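Local coordinates for protein cytosine deaminase (PDB 4R85) that probably catalyses the hydrolytic deamination of 5-methylcytosine and cytosine, with 5-methylcytosine bound beside an iron(II) ion in an amidohydrolase-fold barrel, at residues V53-H58 against C304-S309; C210-D215 against A239-A244; F267-T272 against R288-V293; S274-G279 against P313-G318. All coordinates share one frame; numbering follows the deposited sequence.

All four contacts are buried, but their places differ. Contact 1, near the centre of the chain, joins strands 47-57 and 303-305 and supplies three metal ligands. Contact 2 lies farther out, at the ends of strands 205-209 and 237-240, and adds a fourth. Both are rich in hydrogen bonds, and both reach iron and 5-methylcytosine. Contact 3 uses strand 266-269, which lies between strand 303-305 of contact 1 and strand 237-240 of contact 2; it has no hydrogen bonds across it and depends on methyl packing. Contact 4 shares helix 271-277 with contact 3, stacks an indole on the ligand and is mainly aromatic. Contacts 3 and 4 both touch the second subunit.

Contact 1: residues V53-H58 against C304-S309; sequences VEPHIH and CFAQDS. With FE2 (Fe (II) ion), chain H; 17E (5-methylcytosine), chain G.
His56, His58 and Asp308 converge on one iron(II) ion, with His56 NE2, His58 NE2 and Asp308 OD2 each 2.3 Å from the metal. Asp308 lies alongside each histidine, pointing the same way, its carboxylate turned steeply against the rings of His56 (64°) and His58 (68°). Asp308 suits this place because its second oxygen remains available: OD1 accepts a hydrogen bond from N4 of 5-methylcytosine at 2.7 Å. Backbone bonds set the ligands in position, Asp308 N giving to His56 O at 2.8 Å and His58 N to Asp308 O at 2.9 Å, around a single bridge between Ile57 and Asp308. This is where the first and last strands of the amidohydrolase (beta/alpha)8 barrel meet: the His-X-His pair comes at the C-terminal part of the first, and the aspartate follows strand 303-305. His209 and His241 complete the metal site, and Ser240 holds His56 ND1.

One layer away, the chain of Glu54 bends at chi2 (41°), and OE1 receives Gln307 N at 2.9 Å, tilted from the carboxylate plane, and more weakly Gln307 NE2. Glu54 OE2 uses its anti lone pair for His56 N, a second-shell bond consistent with positioning that metal ligand. Small Ala306 lets its CB approach His56 CB to 3.5 Å. Pro55 CG packs on Cys304 SG at 3.9 Å, and a water donates to both Val53 O and Phe305 O.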
# COMPACT_ATOMS: atom_id res chain seq x y z
N VAL A 53 -1.04 -2.97 17.49
CA VAL A 53 -2.07 -2.13 18.08
C VAL A 53 -2.87 -1.46 16.96
O VAL A 53 -2.30 -1.03 15.96
CB VAL A 53 -1.44 -1.05 18.98
CG1 VAL A 53 -2.51 -0.17 19.62
CG2 VAL A 53 -0.55 -1.68 20.04
N GLU A 54 -4.19 -1.40 17.13
CA GLU A 54 -5.03 -0.61 16.24
C GLU A 54 -5.59 0.53 17.07
O GLU A 54 -6.63 0.38 17.70
CB GLU A 54 -6.17 -1.46 15.68
CG GLU A 54 -7.13 -0.65 14.81
CD GLU A 54 -6.39 0.33 13.90
OE1 GLU A 54 -5.90 -0.10 12.84
OE2 GLU A 54 -6.30 1.53 14.25
N PRO A 55 -4.88 1.66 17.09
CA PRO A 55 -5.22 2.74 18.03
C PRO A 55 -6.35 3.64 17.54
O PRO A 55 -6.69 4.58 18.25
CB PRO A 55 -3.92 3.55 18.11
CG PRO A 55 -3.32 3.38 16.74
CD PRO A 55 -3.67 1.97 16.31
N HIS A 56 -6.89 3.37 16.36
CA HIS A 56 -7.95 4.21 15.81
C HIS A 56 -8.73 3.50 14.71
O HIS A 56 -8.28 3.41 13.56
CB HIS A 56 -7.35 5.51 15.26
CG HIS A 56 -8.37 6.54 14.90
ND1 HIS A 56 -8.33 7.83 15.39
CD2 HIS A 56 -9.45 6.48 14.09
CE1 HIS A 56 -9.35 8.52 14.90
NE2 HIS A 56 -10.05 7.71 14.12
N ILE A 57 -9.93 3.04 15.05
CA ILE A 57 -10.82 2.39 14.10
C ILE A 57 -12.25 2.73 14.50
O ILE A 57 -12.49 3.05 15.66
CB ILE A 57 -10.59 0.86 14.10
CG1 ILE A 57 -11.39 0.17 12.99
CG2 ILE A 57 -10.86 0.26 15.49
CD1 ILE A 57 -10.82 -1.19 12.59
N HIS A 58 -13.18 2.71 13.54
CA HIS A 58 -14.58 2.96 13.83
C HIS A 58 -15.38 1.68 13.72
O HIS A 58 -15.95 1.37 12.66
CB HIS A 58 -15.17 3.98 12.84
CG HIS A 58 -14.53 5.33 12.91
ND1 HIS A 58 -15.15 6.42 13.49
CD2 HIS A 58 -13.34 5.78 12.46
CE1 HIS A 58 -14.37 7.47 13.39
NE2 HIS A 58 -13.26 7.11 12.77
N CYS A 304 1.84 7.57 15.49
CA CYS A 304 1.67 6.19 15.05
C CYS A 304 0.64 6.09 13.93
O CYS A 304 0.01 7.08 13.58
CB CYS A 304 1.28 5.32 16.24
SG CYS A 304 -0.29 5.78 16.99
N PHE A 305 0.49 4.90 13.36
CA PHE A 305 -0.42 4.68 12.22
C PHE A 305 -1.62 3.83 12.60
O PHE A 305 -1.53 2.96 13.46
CB PHE A 305 0.31 3.98 11.07
CG PHE A 305 1.35 4.82 10.39
CD1 PHE A 305 1.02 6.07 9.89
CD2 PHE A 305 2.65 4.35 10.24
CE1 PHE A 305 1.98 6.85 9.25
CE2 PHE A 305 3.62 5.12 9.60
CZ PHE A 305 3.28 6.38 9.10
N ALA A 306 -2.75 4.07 11.92
CA ALA A 306 -3.97 3.34 12.21
C ALA A 306 -4.78 3.09 10.95
O ALA A 306 -4.63 3.80 9.96
CB ALA A 306 -4.81 4.10 13.23
N GLN A 307 -5.65 2.09 11.00
CA GLN A 307 -6.49 1.75 9.85
C GLN A 307 -7.69 2.68 9.64
O GLN A 307 -8.06 2.94 8.51
CB GLN A 307 -6.96 0.29 9.94
CG GLN A 307 -5.79 -0.70 9.84
CD GLN A 307 -6.18 -2.13 10.13
OE1 GLN A 307 -6.79 -2.79 9.30
NE2 GLN A 307 -5.83 -2.61 11.31
N ASP A 308 -8.30 3.14 10.74
CA ASP A 308 -9.47 4.04 10.69
C ASP A 308 -10.76 3.31 10.29
O ASP A 308 -11.71 3.21 11.08
CB ASP A 308 -9.21 5.24 9.76
CG ASP A 308 -10.15 6.39 10.02
OD1 ASP A 308 -10.48 7.16 9.09
OD2 ASP A 308 -10.55 6.53 11.18
N SER A 309 -10.79 2.79 9.07
CA SER A 309 -12.00 2.20 8.53
C SER A 309 -11.78 0.82 7.94
O SER A 309 -10.76 0.56 7.31
CB SER A 309 -12.55 3.08 7.41
OG SER A 309 -13.08 4.28 7.92
FE FE2 H . -11.34 8.35 12.38
N1 17E G . -15.87 9.99 10.64
C2 17E G . -14.97 10.97 10.52
O2 17E G . -15.31 12.24 10.91
N3 17E G . -13.75 10.75 10.03
C4 17E G . -13.39 9.51 9.63
N4 17E G . -12.08 9.29 9.11
C5 17E G . -14.29 8.45 9.74
C6 17E G . -15.55 8.73 10.26
CM5 17E G . -13.91 7.07 9.31
O HOH W 1 -0.64 1.07 15.22

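Contact 2: residues C210-D215 against A239-A244; sequences CDEIDD and ASHTCA. With FE2 (Fe (II) ion), chain H; 17E (5-methylcytosine), chain G.
Glu212 lies alongside His241 where the loops after two neighbouring barrel strands, 205-209 and 237-240, frame the active site of the amidohydrolase fold. The side chains run the same way with carboxylate and imidazole nearly parallel (9° apart) and stacked, Glu212 OE1 standing 3.4 Å above the ring plane and offset toward its rim. Glu212 has CG anti to its backbone N (chi1 -167°), and the chain is extended beyond it, giving the length needed to reach the ligand.

Glu212 OE1 accepts N4 of 5-methylcytosine at 2.8 Å, and Glu212 OE2 stands 2.8 Å from the pyrimidine N3, so the two oxygens meet the ring N3 and the exocyclic N4, which share C4. His241 binds iron(II) in the plane of its ring through NE2 at 2.5 Å.

Backbone hydrogen bonds tie the loops together. Cys210 N gives to Ser240 O at 2.9 Å, Asp211 N weakly to His241 O, and Ala244 N to Asp211 O at 3.0 Å. Each loop makes an inverse gamma turn, one centred on Glu212 and one on Thr242.

Van der Waals contacts are modest and involve small residues. Cys210 CB packs on Ala239 CB. Asp211 CB meets Ala244 CB at 3.6 Å, while the Asp211 carboxylate is bonded elsewhere, to Ser218 and to Leu221 N. Cys243 SG packs on Glu212 CG at 4.0 Å, on the shaft of the ligand-binding side chain. Farther out, one water donates to both Asp214 OD2 and Cys243 O.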
# COMPACT_ATOMS: atom_id res chain seq x y z
N CYS A 210 -9.12 15.82 14.84
CA CYS A 210 -8.74 17.19 15.09
C CYS A 210 -8.91 18.16 13.93
O CYS A 210 -9.68 19.11 14.01
CB CYS A 210 -7.34 17.23 15.69
SG CYS A 210 -7.06 18.80 16.43
N ASP A 211 -8.19 17.95 12.85
CA ASP A 211 -8.31 18.84 11.70
C ASP A 211 -8.31 17.99 10.44
O ASP A 211 -7.38 18.05 9.63
CB ASP A 211 -7.15 19.86 11.69
CG ASP A 211 -7.24 20.89 12.84
OD1 ASP A 211 -6.38 20.87 13.74
OD2 ASP A 211 -8.18 21.73 12.82
N GLU A 212 -9.36 17.19 10.27
CA GLU A 212 -9.41 16.22 9.18
C GLU A 212 -9.96 16.89 7.93
O GLU A 212 -11.05 16.57 7.45
CB GLU A 212 -10.23 14.98 9.56
CG GLU A 212 -10.04 13.81 8.56
CD GLU A 212 -10.87 12.57 8.87
OE1 GLU A 212 -10.66 11.55 8.18
OE2 GLU A 212 -11.72 12.60 9.79
N ILE A 213 -9.20 17.85 7.42
CA ILE A 213 -9.67 18.69 6.32
C ILE A 213 -8.44 19.33 5.72
O ILE A 213 -7.42 19.45 6.39
CB ILE A 213 -10.69 19.75 6.83
CG1 ILE A 213 -11.38 20.47 5.67
CG2 ILE A 213 -10.03 20.73 7.78
CD1 ILE A 213 -12.52 21.39 6.13
N ASP A 214 -8.50 19.73 4.45
CA ASP A 214 -7.31 20.26 3.78
C ASP A 214 -7.16 21.79 3.92
O ASP A 214 -6.25 22.37 3.34
CB ASP A 214 -7.27 19.85 2.30
CG ASP A 214 -6.95 18.36 2.11
OD1 ASP A 214 -7.57 17.74 1.23
OD2 ASP A 214 -6.07 17.83 2.84
N ASP A 215 -8.03 22.40 4.71
CA ASP A 215 -8.03 23.85 4.93
C ASP A 215 -6.85 24.27 5.81
O ASP A 215 -6.81 23.92 6.99
CB ASP A 215 -9.35 24.23 5.61
CG ASP A 215 -9.50 25.73 5.85
OD1 ASP A 215 -10.48 26.12 6.51
OD2 ASP A 215 -8.64 26.52 5.39
N ALA A 239 -4.23 13.54 19.37
CA ALA A 239 -4.85 14.20 18.23
C ALA A 239 -4.81 13.25 17.04
O ALA A 239 -3.73 12.84 16.58
CB ALA A 239 -4.09 15.50 17.90
N SER A 240 -5.99 12.90 16.52
CA SER A 240 -6.07 12.01 15.37
C SER A 240 -6.37 12.84 14.13
O SER A 240 -7.01 13.89 14.23
CB SER A 240 -7.18 10.97 15.57
OG SER A 240 -6.83 10.02 16.57
N HIS A 241 -5.89 12.40 12.97
CA HIS A 241 -6.26 13.03 11.69
C HIS A 241 -5.95 14.51 11.66
O HIS A 241 -6.83 15.33 11.37
CB HIS A 241 -7.76 12.98 11.42
CG HIS A 241 -8.33 11.61 11.29
ND1 HIS A 241 -8.04 10.77 10.23
CD2 HIS A 241 -9.25 10.95 12.04
CE1 HIS A 241 -8.73 9.65 10.35
NE2 HIS A 241 -9.47 9.74 11.44
N THR A 242 -4.72 14.89 11.95
CA THR A 242 -4.34 16.28 11.83
C THR A 242 -3.96 16.57 10.39
O THR A 242 -2.89 17.11 10.12
CB THR A 242 -3.18 16.60 12.80
OG1 THR A 242 -2.12 15.65 12.63
CG2 THR A 242 -3.69 16.50 14.24
N CYS A 243 -4.85 16.22 9.45
CA CYS A 243 -4.56 16.34 8.02
C CYS A 243 -4.20 17.77 7.59
O CYS A 243 -3.34 17.97 6.73
CB CYS A 243 -5.75 15.85 7.19
SG CYS A 243 -6.21 14.14 7.58
N ALA A 244 -4.88 18.75 8.18
CA ALA A 244 -4.60 20.15 7.87
C ALA A 244 -3.12 20.52 8.09
O ALA A 244 -2.59 21.40 7.42
CB ALA A 244 -5.51 21.07 8.67
FE FE2 H . -11.34 8.35 12.38
N1 17E G . -15.87 9.99 10.64
C2 17E G . -14.97 10.97 10.52
O2 17E G . -15.31 12.24 10.91
N3 17E G . -13.75 10.75 10.03
C4 17E G . -13.39 9.51 9.63
N4 17E G . -12.08 9.29 9.11
C5 17E G . -14.29 8.45 9.74
C6 17E G . -15.55 8.73 10.26
CM5 17E G . -13.91 7.07 9.31
O HOH W 2 -3.71 18.63 4.09

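Contact 3: residues F267-T272 against R288-V293; sequences FISCPT and RGVTRV
Ser269 fits among three branched side chains, those of Val290, Thr291 and Val293, and carries the close part of this contact. Its CB lies 3.7 Å from Val293 CG2 and 3.9 Å from Thr291 CG2. Its hydroxyl oxygen OG, anti to the backbone N (chi1 170°), is 3.7 Å from Val290 CG1. A residue as small as serine suits the place, since methyl groups of three loop residues gather on it. No hydrogen bond crosses between the segments: Thr291 has its OG1 hydrogen-bonded to Thr242 OG1, leaving its methyl to meet Ser269.

Strand 266-269 lies between strands 237-240 and 303-305 in the parallel barrel sheet, and segment 288-293 belongs to the crossover that leads from it to strand 303-305. Ser269 thus packs against the connection, within its own beta-alpha-beta crossover, that leads into helix 293-298. An inverse gamma turn at Arg292, with a weak bond from Val293 N to Thr291 O, comes just before that helix; Thr291 points its CB at the strand, and Val293 reaches the serine with CG2.

Toward helix 271-277 the fit is looser. Pro271 O and Val290 CG2 come no nearer than 4.5 Å, and the CA atoms of Pro271 and Val290 are 6.4 Å apart. This side is nevertheless buried, because Ile325 of helix 322-332 lies on Pro271 and Ile332 of the same helix on Val290. The long arginines reach the dimer partner: Arg288 NE and NH2 bond to Arg287 O and Ile275 O of the second subunit, and Arg292 makes a cation-pi contact with Trp284 of that subunit.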
# COMPACT_ATOMS: atom_id res chain seq x y z
N PHE A 267 -0.02 11.68 18.55
CA PHE A 267 -0.62 11.86 17.23
C PHE A 267 -0.91 10.52 16.57
O PHE A 267 -0.11 9.59 16.64
CB PHE A 267 0.30 12.69 16.33
CG PHE A 267 0.39 14.13 16.74
CD1 PHE A 267 -0.31 15.10 16.03
CD2 PHE A 267 1.13 14.51 17.85
CE1 PHE A 267 -0.24 16.42 16.40
CE2 PHE A 267 1.18 15.83 18.24
CZ PHE A 267 0.50 16.79 17.51
N ILE A 268 -2.07 10.42 15.93
CA ILE A 268 -2.36 9.24 15.13
C ILE A 268 -2.60 9.66 13.68
O ILE A 268 -3.34 10.61 13.42
CB ILE A 268 -3.56 8.45 15.69
CG1 ILE A 268 -3.22 7.86 17.07
CG2 ILE A 268 -3.98 7.34 14.71
CD1 ILE A 268 -4.41 7.21 17.76
N SER A 269 -1.96 8.97 12.75
CA SER A 269 -2.16 9.22 11.33
C SER A 269 -2.78 7.98 10.69
O SER A 269 -2.39 6.86 11.02
CB SER A 269 -0.82 9.51 10.65
OG SER A 269 -0.97 9.52 9.24
N CYS A 270 -3.73 8.19 9.78
CA CYS A 270 -4.38 7.10 9.07
C CYS A 270 -4.13 7.26 7.57
O CYS A 270 -5.00 7.76 6.83
CB CYS A 270 -5.89 7.10 9.34
SG CYS A 270 -6.32 6.97 11.10
N PRO A 271 -2.94 6.86 7.12
CA PRO A 271 -2.49 7.20 5.76
C PRO A 271 -3.33 6.62 4.63
O PRO A 271 -3.51 7.33 3.64
CB PRO A 271 -1.05 6.65 5.72
CG PRO A 271 -1.00 5.60 6.79
CD PRO A 271 -1.91 6.12 7.87
N THR A 272 -3.81 5.39 4.73
CA THR A 272 -4.65 4.87 3.65
C THR A 272 -5.96 5.63 3.59
O THR A 272 -6.49 5.89 2.51
CB THR A 272 -4.93 3.35 3.76
OG1 THR A 272 -5.59 3.05 5.00
CG2 THR A 272 -3.64 2.55 3.65
N ARG A 288 -1.13 15.37 -0.97
CA ARG A 288 -1.26 14.09 -0.29
C ARG A 288 -2.28 14.18 0.83
O ARG A 288 -3.05 13.24 1.04
CB ARG A 288 0.10 13.65 0.27
CG ARG A 288 1.09 13.31 -0.84
CD ARG A 288 2.58 13.28 -0.39
NE ARG A 288 3.37 13.08 -1.60
CZ ARG A 288 4.28 12.13 -1.78
NH1 ARG A 288 4.61 11.30 -0.80
NH2 ARG A 288 4.88 12.04 -2.96
N GLY A 289 -2.22 15.28 1.59
CA GLY A 289 -3.17 15.54 2.66
C GLY A 289 -2.96 14.77 3.95
O GLY A 289 -3.88 14.63 4.75
N VAL A 290 -1.74 14.28 4.16
CA VAL A 290 -1.42 13.54 5.37
C VAL A 290 -0.61 14.44 6.29
O VAL A 290 0.13 15.30 5.82
CB VAL A 290 -0.66 12.24 5.01
CG1 VAL A 290 -0.15 11.52 6.23
CG2 VAL A 290 -1.56 11.33 4.17
N THR A 291 -0.77 14.27 7.60
CA THR A 291 -0.03 15.07 8.58
C THR A 291 1.50 14.86 8.46
O THR A 291 1.98 14.00 7.70
CB THR A 291 -0.53 14.76 10.02
OG1 THR A 291 -0.05 15.76 10.92
CG2 THR A 291 -0.10 13.37 10.48
N ARG A 292 2.27 15.66 9.20
CA ARG A 292 3.73 15.66 9.01
C ARG A 292 4.38 14.62 9.92
O ARG A 292 5.10 14.97 10.86
CB ARG A 292 4.30 17.04 9.29
CG ARG A 292 3.63 18.15 8.49
CD ARG A 292 4.41 19.47 8.63
NE ARG A 292 3.70 20.56 7.96
CZ ARG A 292 4.21 21.75 7.69
NH1 ARG A 292 3.47 22.67 7.10
NH2 ARG A 292 5.47 22.03 8.01
N VAL A 293 4.11 13.35 9.64
CA VAL A 293 4.52 12.24 10.49
C VAL A 293 6.03 12.18 10.72
O VAL A 293 6.49 12.03 11.85
CB VAL A 293 4.05 10.89 9.90
CG1 VAL A 293 4.60 9.73 10.72
CG2 VAL A 293 2.51 10.84 9.82

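Contact 4: residues S274-G279 against P313-G318; sequences SIHLQG and PWYPLG. With 17E (5-methylcytosine), chain G.
The wall of the 5-methylcytosine pocket is formed in part by Trp314, whose indole touches Leu277 and whose carbonyl meets His276 at the end of helix 271-277. The indole offers one face to the pyrimidine, whose C6 lies 3.2 Å above the plane and over its centre; Pro313 CB lies against the opposite face, offset toward the rim. A broad, flat indole suits a planar base. Leu277 CD1 meets the indole obliquely, 4.1 Å from Trp314 CD1, and Leu277 CD2 lies 3.5 Å from Trp314 O.

His276 has CG anti to its backbone N (chi1 168°), and its ring reaches the 313-318 loop. Trp314 O lies at the edge of this imidazole, in its plane, 2.9 Å from His276 NE2. Next along the loop, Tyr315 turns its own edge toward the His276 face in an offset edge-to-face pair, the centroids 5.8 Å apart and the planes at 74°; Tyr315 CD2 and His276 CD2 approach to 3.9 Å. Pro316 CD adds a contact with His276 NE2 at 4.1 Å.

Trp314 NE1 is hydrogen-bonded to Leu76 O, where helix 76-87 begins, and Ile80 of that helix also touches the indole. Tyr315 OH is hydrogen-bonded both to Arg324 of helix 322-332 and to His331 of the second subunit, so the segment runs from the pocket to the dimer interface.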
# COMPACT_ATOMS: atom_id res chain seq x y z
N SER A 274 -6.55 8.78 4.66
CA SER A 274 -6.34 10.18 4.29
C SER A 274 -5.96 10.36 2.83
O SER A 274 -6.40 11.31 2.19
CB SER A 274 -5.34 10.84 5.23
OG SER A 274 -5.94 10.94 6.51
N ILE A 275 -5.17 9.44 2.28
CA ILE A 275 -4.84 9.53 0.87
C ILE A 275 -6.11 9.38 0.02
O ILE A 275 -6.23 9.94 -1.07
CB ILE A 275 -3.76 8.50 0.46
CG1 ILE A 275 -3.14 8.89 -0.88
CG2 ILE A 275 -4.32 7.09 0.45
CD1 ILE A 275 -2.16 10.06 -0.77
N HIS A 276 -7.08 8.63 0.54
CA HIS A 276 -8.37 8.44 -0.13
C HIS A 276 -9.31 9.64 0.04
O HIS A 276 -9.88 10.13 -0.93
CB HIS A 276 -9.01 7.14 0.39
CG HIS A 276 -10.45 6.97 0.02
ND1 HIS A 276 -10.88 6.80 -1.28
CD2 HIS A 276 -11.57 6.89 0.79
CE1 HIS A 276 -12.19 6.66 -1.30
NE2 HIS A 276 -12.63 6.71 -0.06
N LEU A 277 -9.45 10.13 1.27
CA LEU A 277 -10.42 11.19 1.56
C LEU A 277 -9.89 12.60 1.33
O LEU A 277 -10.65 13.53 1.09
CB LEU A 277 -10.90 11.11 3.02
CG LEU A 277 -11.70 9.88 3.44
CD1 LEU A 277 -12.14 10.07 4.88
CD2 LEU A 277 -12.94 9.69 2.53
N GLN A 278 -8.58 12.78 1.42
CA GLN A 278 -7.99 14.11 1.27
C GLN A 278 -7.56 14.35 -0.17
O GLN A 278 -7.50 13.41 -0.98
CB GLN A 278 -6.77 14.29 2.20
CG GLN A 278 -7.07 13.99 3.67
CD GLN A 278 -8.18 14.85 4.23
OE1 GLN A 278 -8.17 16.08 4.08
NE2 GLN A 278 -9.16 14.22 4.88
N GLY A 279 -7.23 15.60 -0.49
CA GLY A 279 -6.87 15.97 -1.85
C GLY A 279 -8.04 15.98 -2.81
O GLY A 279 -7.85 16.16 -4.01
N PRO A 313 -18.75 3.68 5.41
CA PRO A 313 -19.19 4.69 4.44
C PRO A 313 -18.07 5.59 3.89
O PRO A 313 -18.28 6.25 2.88
CB PRO A 313 -20.17 5.55 5.25
CG PRO A 313 -20.64 4.67 6.36
CD PRO A 313 -19.46 3.82 6.70
N TRP A 314 -16.91 5.60 4.54
CA TRP A 314 -15.81 6.48 4.12
C TRP A 314 -14.77 5.76 3.26
O TRP A 314 -14.08 6.39 2.46
CB TRP A 314 -15.11 7.10 5.34
CG TRP A 314 -15.98 8.06 6.07
CD1 TRP A 314 -16.10 9.41 5.83
CD2 TRP A 314 -16.88 7.76 7.15
NE1 TRP A 314 -17.02 9.96 6.70
CE2 TRP A 314 -17.51 8.97 7.52
CE3 TRP A 314 -17.20 6.58 7.84
CZ2 TRP A 314 -18.46 9.03 8.55
CZ3 TRP A 314 -18.15 6.64 8.86
CH2 TRP A 314 -18.77 7.86 9.21
N TYR A 315 -14.66 4.45 3.43
CA TYR A 315 -13.54 3.71 2.86
C TYR A 315 -13.95 2.28 2.51
O TYR A 315 -14.33 1.51 3.39
CB TYR A 315 -12.39 3.72 3.87
CG TYR A 315 -11.12 3.03 3.43
CD1 TYR A 315 -10.81 1.75 3.88
CD2 TYR A 315 -10.23 3.66 2.57
CE1 TYR A 315 -9.63 1.12 3.50
CE2 TYR A 315 -9.04 3.03 2.18
CZ TYR A 315 -8.76 1.77 2.64
OH TYR A 315 -7.59 1.14 2.25
N PRO A 316 -13.88 1.91 1.22
CA PRO A 316 -14.51 0.64 0.81
C PRO A 316 -13.64 -0.59 1.01
O PRO A 316 -14.13 -1.71 0.85
CB PRO A 316 -14.79 0.86 -0.69
CG PRO A 316 -13.73 1.84 -1.13
CD PRO A 316 -13.44 2.72 0.08
N LEU A 317 -12.37 -0.40 1.36
CA LEU A 317 -11.46 -1.54 1.53
C LEU A 317 -11.19 -1.84 3.01
O LEU A 317 -12.00 -1.49 3.87
CB LEU A 317 -10.17 -1.31 0.74
CG LEU A 317 -10.37 -1.26 -0.78
CD1 LEU A 317 -9.07 -0.90 -1.49
CD2 LEU A 317 -10.91 -2.59 -1.30
N GLY A 318 -10.07 -2.51 3.30
CA GLY A 318 -9.72 -2.86 4.67
C GLY A 318 -9.79 -4.36 4.94
O GLY A 318 -10.72 -5.03 4.52
N1 17E G . -15.87 9.99 10.64
C2 17E G . -14.97 10.97 10.52
O2 17E G . -15.31 12.24 10.91
N3 17E G . -13.75 10.75 10.03
C4 17E G . -13.39 9.51 9.63
N4 17E G . -12.08 9.29 9.11
C5 17E G . -14.29 8.45 9.74
C6 17E G . -15.55 8.73 10.26
CM5 17E G . -13.91 7.07 9.31